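Local coordinates for envelope glycoprotein (PDB 5XEA) that probably attaches the virion to its host-cell receptor and then drives fusion of the viral and host membranes, at residues Cys54-Leu59 / Trp129-His134; Arg119-Arg124 / Ile434-Tyr439. All coordinates share one frame; numbering follows the deposited sequence.

Interaction 1 (Cys54-Leu59 / Trp129-His134); sequences CYNGGL and WKFAYH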
loop_
_atom_site.group_PDB
_atom_site.type_symbol
_atom_site.label_atom_id
_atom_site.label_comp_id
_atom_site.label_asym_id
_atom_site.label_seq_id
_atom_site.Cartn_x
_atom_site.Cartn_y
_atom_site.Cartn_z
ATOM N N CYS B 54 14.756 -50.614 7.999
ATOM C CA CYS B 54 14.843 -50.958 9.409
ATOM C C CYS B 54 15.312 -52.396 9.551
ATOM O O CYS B 54 15.188 -53.189 8.620
ATOM C CB CYS B 54 13.487 -50.778 10.083
ATOM S SG CYS B 54 12.815 -49.101 9.870
ATOM N N TYR B 55 15.855 -52.720 10.722
ATOM C CA TYR B 55 16.112 -54.106 11.100
ATOM C C TYR B 55 15.605 -54.334 12.514
ATOM O O TYR B 55 15.843 -53.517 13.408
ATOM C CB TYR B 55 17.606 -54.481 11.015
ATOM C CG TYR B 55 17.886 -55.905 11.484
ATOM C CD1 TYR B 55 17.490 -56.996 10.719
ATOM C CD2 TYR B 55 18.521 -56.156 12.703
ATOM C CE1 TYR B 55 17.739 -58.302 11.140
ATOM C CE2 TYR B 55 18.775 -57.474 13.132
ATOM C CZ TYR B 55 18.374 -58.534 12.338
ATOM O OH TYR B 55 18.592 -59.834 12.728
ATOM N N ASN B 56 14.892 -55.433 12.704
ATOM C CA ASN B 56 14.360 -55.817 14.002
ATOM C C ASN B 56 15.132 -57.047 14.493
ATOM O O ASN B 56 14.841 -58.171 14.084
ATOM C CB ASN B 56 12.870 -56.114 13.890
ATOM C CG ASN B 56 12.233 -56.422 15.226
ATOM O OD1 ASN B 56 12.916 -56.610 16.227
ATOM N ND2 ASN B 56 10.909 -56.461 15.247
ATOM N N GLY B 57 16.096 -56.838 15.385
ATOM C CA GLY B 57 16.789 -57.965 16.014
ATOM C C GLY B 57 16.536 -58.058 17.509
ATOM O O GLY B 57 17.287 -58.712 18.236
ATOM N N GLY B 58 15.462 -57.405 17.983
ATOM C CA GLY B 58 15.185 -57.291 19.401
ATOM C C GLY B 58 16.070 -56.217 20.017
ATOM O O GLY B 58 17.082 -55.850 19.412
ATOM N N LEU B 59 15.733 -55.694 21.206
ATOM C CA LEU B 59 16.498 -54.569 21.743
ATOM C C LEU B 59 17.888 -54.975 22.224
ATOM O O LEU B 59 18.743 -54.107 22.398
ATOM C CB LEU B 59 15.726 -53.891 22.873
ATOM C CG LEU B 59 14.613 -52.937 22.380
ATOM C CD1 LEU B 59 14.068 -52.043 23.500
ATOM C CD2 LEU B 59 15.127 -52.102 21.216
ATOM N N TRP B 129 8.154 -54.550 12.206
ATOM C CA TRP B 129 7.454 -55.486 13.071
ATOM C C TRP B 129 7.834 -56.944 12.816
ATOM O O TRP B 129 7.297 -57.828 13.493
ATOM C CB TRP B 129 5.932 -55.320 12.953
ATOM C CG TRP B 129 5.416 -55.199 11.554
ATOM C CD1 TRP B 129 5.041 -54.043 10.919
ATOM C CD2 TRP B 129 5.175 -56.264 10.626
ATOM N NE1 TRP B 129 4.599 -54.327 9.648
ATOM C CE2 TRP B 129 4.670 -55.681 9.444
ATOM C CE3 TRP B 129 5.355 -57.656 10.674
ATOM C CZ2 TRP B 129 4.345 -56.433 8.320
ATOM C CZ3 TRP B 129 5.025 -58.404 9.556
ATOM C CH2 TRP B 129 4.524 -57.788 8.395
ATOM N N LYS B 130 8.733 -57.200 11.863
ATOM C CA LYS B 130 9.107 -58.553 11.459
ATOM C C LYS B 130 10.407 -58.917 12.170
ATOM O O LYS B 130 11.498 -58.571 11.712
ATOM C CB LYS B 130 9.245 -58.653 9.944
ATOM C CG LYS B 130 9.390 -60.096 9.449
ATOM C CD LYS B 130 8.078 -60.840 9.551
ATOM C CE LYS B 130 8.248 -62.314 9.162
ATOM N NZ LYS B 130 6.934 -63.019 9.162
ATOM N N PHE B 131 10.277 -59.620 13.290
ATOM C CA PHE B 131 11.436 -59.990 14.091
ATOM C C PHE B 131 12.440 -60.794 13.277
ATOM O O PHE B 131 12.068 -61.705 12.535
ATOM C CB PHE B 131 11.012 -60.799 15.314
ATOM C CG PHE B 131 12.176 -61.259 16.150
ATOM C CD1 PHE B 131 12.921 -60.345 16.872
ATOM C CD2 PHE B 131 12.535 -62.618 16.200
ATOM C CE1 PHE B 131 13.993 -60.755 17.637
ATOM C CE2 PHE B 131 13.615 -63.037 16.962
ATOM C CZ PHE B 131 14.344 -62.109 17.690
ATOM N N ALA B 132 13.721 -60.431 13.430
ATOM C CA ALA B 132 14.871 -61.053 12.778
ATOM C C ALA B 132 14.878 -60.829 11.288
ATOM O O ALA B 132 15.535 -61.583 10.551
ATOM C CB ALA B 132 14.961 -62.568 13.079
ATOM N N TYR B 133 14.171 -59.797 10.814
ATOM C CA TYR B 133 14.215 -59.418 9.414
ATOM C C TYR B 133 14.322 -57.907 9.283
ATOM O O TYR B 133 14.044 -57.144 10.216
ATOM C CB TYR B 133 12.971 -59.890 8.646
ATOM C CG TYR B 133 12.884 -61.383 8.417
ATOM C CD1 TYR B 133 13.326 -61.944 7.223
ATOM C CD2 TYR B 133 12.341 -62.222 9.383
ATOM C CE1 TYR B 133 13.253 -63.311 7.006
ATOM C CE2 TYR B 133 12.247 -63.584 9.174
ATOM C CZ TYR B 133 12.710 -64.121 7.979
ATOM O OH TYR B 133 12.630 -65.470 7.757
ATOM N N HIS B 134 14.704 -57.489 8.085
ATOM C CA HIS B 134 14.715 -56.090 7.694
ATOM C C HIS B 134 13.355 -55.694 7.133
ATOM O O HIS B 134 12.618 -56.526 6.587
ATOM C CB HIS B 134 15.781 -55.836 6.642
ATOM C CG HIS B 134 17.166 -56.116 7.116
ATOM N ND1 HIS B 134 18.023 -55.123 7.527
ATOM C CD2 HIS B 134 17.841 -57.281 7.256
ATOM C CE1 HIS B 134 19.171 -55.661 7.897
ATOM N NE2 HIS B 134 19.089 -56.967 7.736
HETATM O O HOH W 1 18.324 -61.790 10.996
#
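Y55 and H134 form an antiparallel non-hydrogen-bonded pair, CA to CA 4.2 Å, where strand 40-56 lies beside strand 133-156. One step on, N56 N donates to Y133 O at 3.1 Å (171°), and A132 N returns a short bond to N56 O, 2.6 Å but bent. K130 to Y133 forms a type II beta turn, closed by Y133 N to K130 O. The contact lies at one far end of the elongated chain, about 60 Å from its centre, consistent with the membrane-directed tip of a class III fusogen related to baculovirus gp64. On one side Y55 CD1 sits 3.3 Å above the H134 ring, over its centre, while the ring planes stand 42° apart. Across the strand, N56 keeps CG anti to its backbone N, and its OD1 accepts from G58 N in an Asx turn. The N56 amide plane stands 87° from the F131 ring, and OD1 and G58 N approach that ring at its edge. N56 ND2 binds L59 O of a neighbouring subunit, whose L59 packs on F131. C54 is fixed by its disulfide to C66. One water joins Y55 OH (2.6 Å) to A132 O (2.8 Å), donating to the carbonyl.

Interaction 2 (Arg119-Arg124 / Ile434-Tyr439); sequences RKELVR and IQTMMY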
loop_
_atom_site.group_PDB
_atom_site.type_symbol
_atom_site.label_atom_id
_atom_site.label_comp_id
_atom_site.label_asym_id
_atom_site.label_seq_id
_atom_site.Cartn_x
_atom_site.Cartn_y
_atom_site.Cartn_z
ATOM N N ARG B 119 -0.390 -34.926 -9.037
ATOM C CA ARG B 119 0.253 -34.604 -7.773
ATOM C C ARG B 119 0.316 -35.884 -6.947
ATOM O O ARG B 119 -0.468 -36.814 -7.144
ATOM C CB ARG B 119 -0.499 -33.513 -7.010
ATOM C CG ARG B 119 -1.934 -33.866 -6.640
ATOM C CD ARG B 119 -2.719 -32.611 -6.290
ATOM N NE ARG B 119 -2.612 -31.587 -7.333
ATOM C CZ ARG B 119 -3.302 -31.606 -8.471
ATOM N NH1 ARG B 119 -4.139 -32.609 -8.715
ATOM N NH2 ARG B 119 -3.156 -30.632 -9.367
ATOM N N LYS B 120 1.244 -35.908 -5.998
ATOM C CA LYS B 120 1.414 -37.084 -5.153
ATOM C C LYS B 120 1.946 -36.646 -3.799
ATOM O O LYS B 120 2.915 -35.890 -3.731
ATOM C CB LYS B 120 2.366 -38.081 -5.822
ATOM C CG LYS B 120 2.852 -39.232 -4.966
ATOM C CD LYS B 120 1.938 -40.427 -5.075
ATOM C CE LYS B 120 2.528 -41.652 -4.380
ATOM N NZ LYS B 120 2.763 -41.394 -2.931
ATOM N N GLU B 121 1.318 -37.116 -2.728
ATOM C CA GLU B 121 1.812 -36.887 -1.376
ATOM C C GLU B 121 2.258 -38.215 -0.765
ATOM O O GLU B 121 1.677 -39.269 -1.040
ATOM C CB GLU B 121 0.748 -36.233 -0.494
ATOM C CG GLU B 121 1.286 -35.768 0.865
ATOM C CD GLU B 121 2.476 -34.798 0.736
ATOM O OE1 GLU B 121 3.628 -35.245 0.904
ATOM O OE2 GLU B 121 2.266 -33.589 0.467
ATOM N N LEU B 122 3.303 -38.159 0.047
ATOM C CA LEU B 122 3.870 -39.365 0.632
ATOM C C LEU B 122 3.207 -39.646 1.973
ATOM O O LEU B 122 2.577 -38.778 2.563
ATOM C CB LEU B 122 5.389 -39.235 0.798
ATOM C CG LEU B 122 6.029 -38.156 1.679
ATOM C CD1 LEU B 122 5.989 -38.457 3.172
ATOM C CD2 LEU B 122 7.481 -37.966 1.218
ATOM N N VAL B 123 3.331 -40.888 2.425
ATOM C CA VAL B 123 2.935 -41.320 3.759
ATOM C C VAL B 123 4.220 -41.609 4.514
ATOM O O VAL B 123 5.125 -42.246 3.970
ATOM C CB VAL B 123 2.044 -42.577 3.716
ATOM C CG1 VAL B 123 1.603 -42.975 5.125
ATOM C CG2 VAL B 123 0.825 -42.349 2.841
ATOM N N ARG B 124 4.327 -41.119 5.741
ATOM C CA ARG B 124 5.526 -41.352 6.537
ATOM C C ARG B 124 5.331 -42.626 7.349
ATOM O O ARG B 124 4.494 -42.663 8.248
ATOM C CB ARG B 124 5.823 -40.179 7.458
ATOM C CG ARG B 124 6.950 -40.525 8.439
ATOM C CD ARG B 124 7.171 -39.399 9.409
ATOM N NE ARG B 124 8.222 -39.720 10.353
ATOM C CZ ARG B 124 8.627 -38.895 11.308
ATOM N NH1 ARG B 124 8.071 -37.695 11.425
ATOM N NH2 ARG B 124 9.585 -39.266 12.141
ATOM N N ILE B 434 5.199 -30.642 6.182
ATOM C CA ILE B 434 5.158 -30.590 7.647
ATOM C C ILE B 434 3.927 -31.315 8.168
ATOM O O ILE B 434 3.983 -32.022 9.183
ATOM C CB ILE B 434 5.188 -29.113 8.122
ATOM C CG1 ILE B 434 6.565 -28.476 7.846
ATOM C CG2 ILE B 434 4.832 -29.030 9.632
ATOM C CD1 ILE B 434 6.582 -26.887 7.958
ATOM N N GLN B 435 2.787 -31.145 7.492
ATOM C CA GLN B 435 1.575 -31.826 7.933
ATOM C C GLN B 435 1.711 -33.342 7.796
ATOM O O GLN B 435 1.340 -34.086 8.709
ATOM C CB GLN B 435 0.363 -31.309 7.159
ATOM C CG GLN B 435 -0.051 -29.815 7.494
ATOM C CD GLN B 435 -0.327 -29.625 9.003
ATOM O OE1 GLN B 435 -1.203 -30.292 9.581
ATOM N NE2 GLN B 435 0.440 -28.749 9.645
ATOM N N THR B 436 2.268 -33.817 6.675
ATOM C CA THR B 436 2.351 -35.252 6.445
ATOM C C THR B 436 3.382 -35.911 7.351
ATOM O O THR B 436 3.212 -37.072 7.751
ATOM C CB THR B 436 2.711 -35.555 4.999
ATOM O OG1 THR B 436 2.042 -34.640 4.123
ATOM C CG2 THR B 436 2.231 -36.938 4.698
ATOM N N MET B 437 4.480 -35.210 7.633
ATOM C CA MET B 437 5.562 -35.737 8.445
ATOM C C MET B 437 5.286 -35.632 9.939
ATOM O O MET B 437 6.077 -36.146 10.733
ATOM C CB MET B 437 6.860 -35.010 8.093
ATOM C CG MET B 437 7.349 -35.303 6.659
ATOM S SD MET B 437 7.943 -37.021 6.529
ATOM C CE MET B 437 9.417 -36.916 7.541
ATOM N N MET B 438 4.172 -35.005 10.329
ATOM C CA MET B 438 3.955 -34.645 11.729
ATOM C C MET B 438 4.023 -35.866 12.660
ATOM O O MET B 438 4.540 -35.775 13.780
ATOM C CB MET B 438 2.610 -33.955 11.875
ATOM C CG MET B 438 2.422 -33.365 13.230
ATOM S SD MET B 438 0.918 -32.401 13.244
ATOM C CE MET B 438 1.466 -30.936 12.344
ATOM N N TYR B 439 3.514 -37.010 12.223
ATOM C CA TYR B 439 3.734 -38.244 12.978
ATOM C C TYR B 439 3.798 -39.418 12.008
ATOM O O TYR B 439 3.296 -39.353 10.881
ATOM C CB TYR B 439 2.651 -38.472 14.054
ATOM C CG TYR B 439 1.231 -38.388 13.522
ATOM C CD1 TYR B 439 0.571 -39.528 13.091
ATOM C CD2 TYR B 439 0.560 -37.171 13.443
ATOM C CE1 TYR B 439 -0.712 -39.474 12.591
ATOM C CE2 TYR B 439 -0.753 -37.098 12.935
ATOM C CZ TYR B 439 -1.378 -38.256 12.520
ATOM O OH TYR B 439 -2.660 -38.240 12.015
HETATM O O HOH W 2 2.225 -39.348 6.560
#
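R124 and M437 carry the direct hydrogen bond: R124 NH1 donates to M437 O at 2.6 Å. The bond bends at the hydrogen (137°), but the oxygen lies nearly in the guanidinium plane and the nitrogen in the carbonyl plane. A second polar link is a water that accepts from R124 N at 2.9 Å and donates to T436 O. Apolar contact follows the same arginine. Its chain is extended from CG to NE (chi3 179°) and crosses the M437 side chain at about a right angle, with R124 CD 3.8 Å from M437 SD. L122 CD1 lies 4.1 Å from M437 SD, and W50 of strand 40-56 touches L122, R124 and M437. The contact joins helix 421-437 to the loop between strands 115-117 and 133-156, close to the trimer interface: Y439 of a neighbouring subunit packs on R124, and M438 O of that subunit gives NH1 a weak second partner. Among the van der Waals contacts, E121 and T436 lie alongside each other, pointing in opposite senses, T436 OG1 lying 3.4 Å from E121 CD. T436 OG1 bonds A432 O, while E121 OE1 accepts from L122 N next to it and forms a salt bridge with R141 NE.

In the fold
Interactions 1 and 2 lie on the same side of the chain's centre, and their centres lie about 60 Å and 37 Å from it; the two centres are about 25 Å apart and their nearest atoms about 10 Å, without touching. Strand 40-56 links them: its residues 54-56 enter interaction 1, while W50, further back, packs against interaction 2. Residues 119-124 and 129-134 follow each other closely in the chain, so the approach to strand 133-156 meets first the C-terminal helix and then the tip. From 434-439 the chain runs on to T447, the last modelled residue, which K130 of interaction 1 touches. Both contacts also adjoin neighbouring subunits of the trimer.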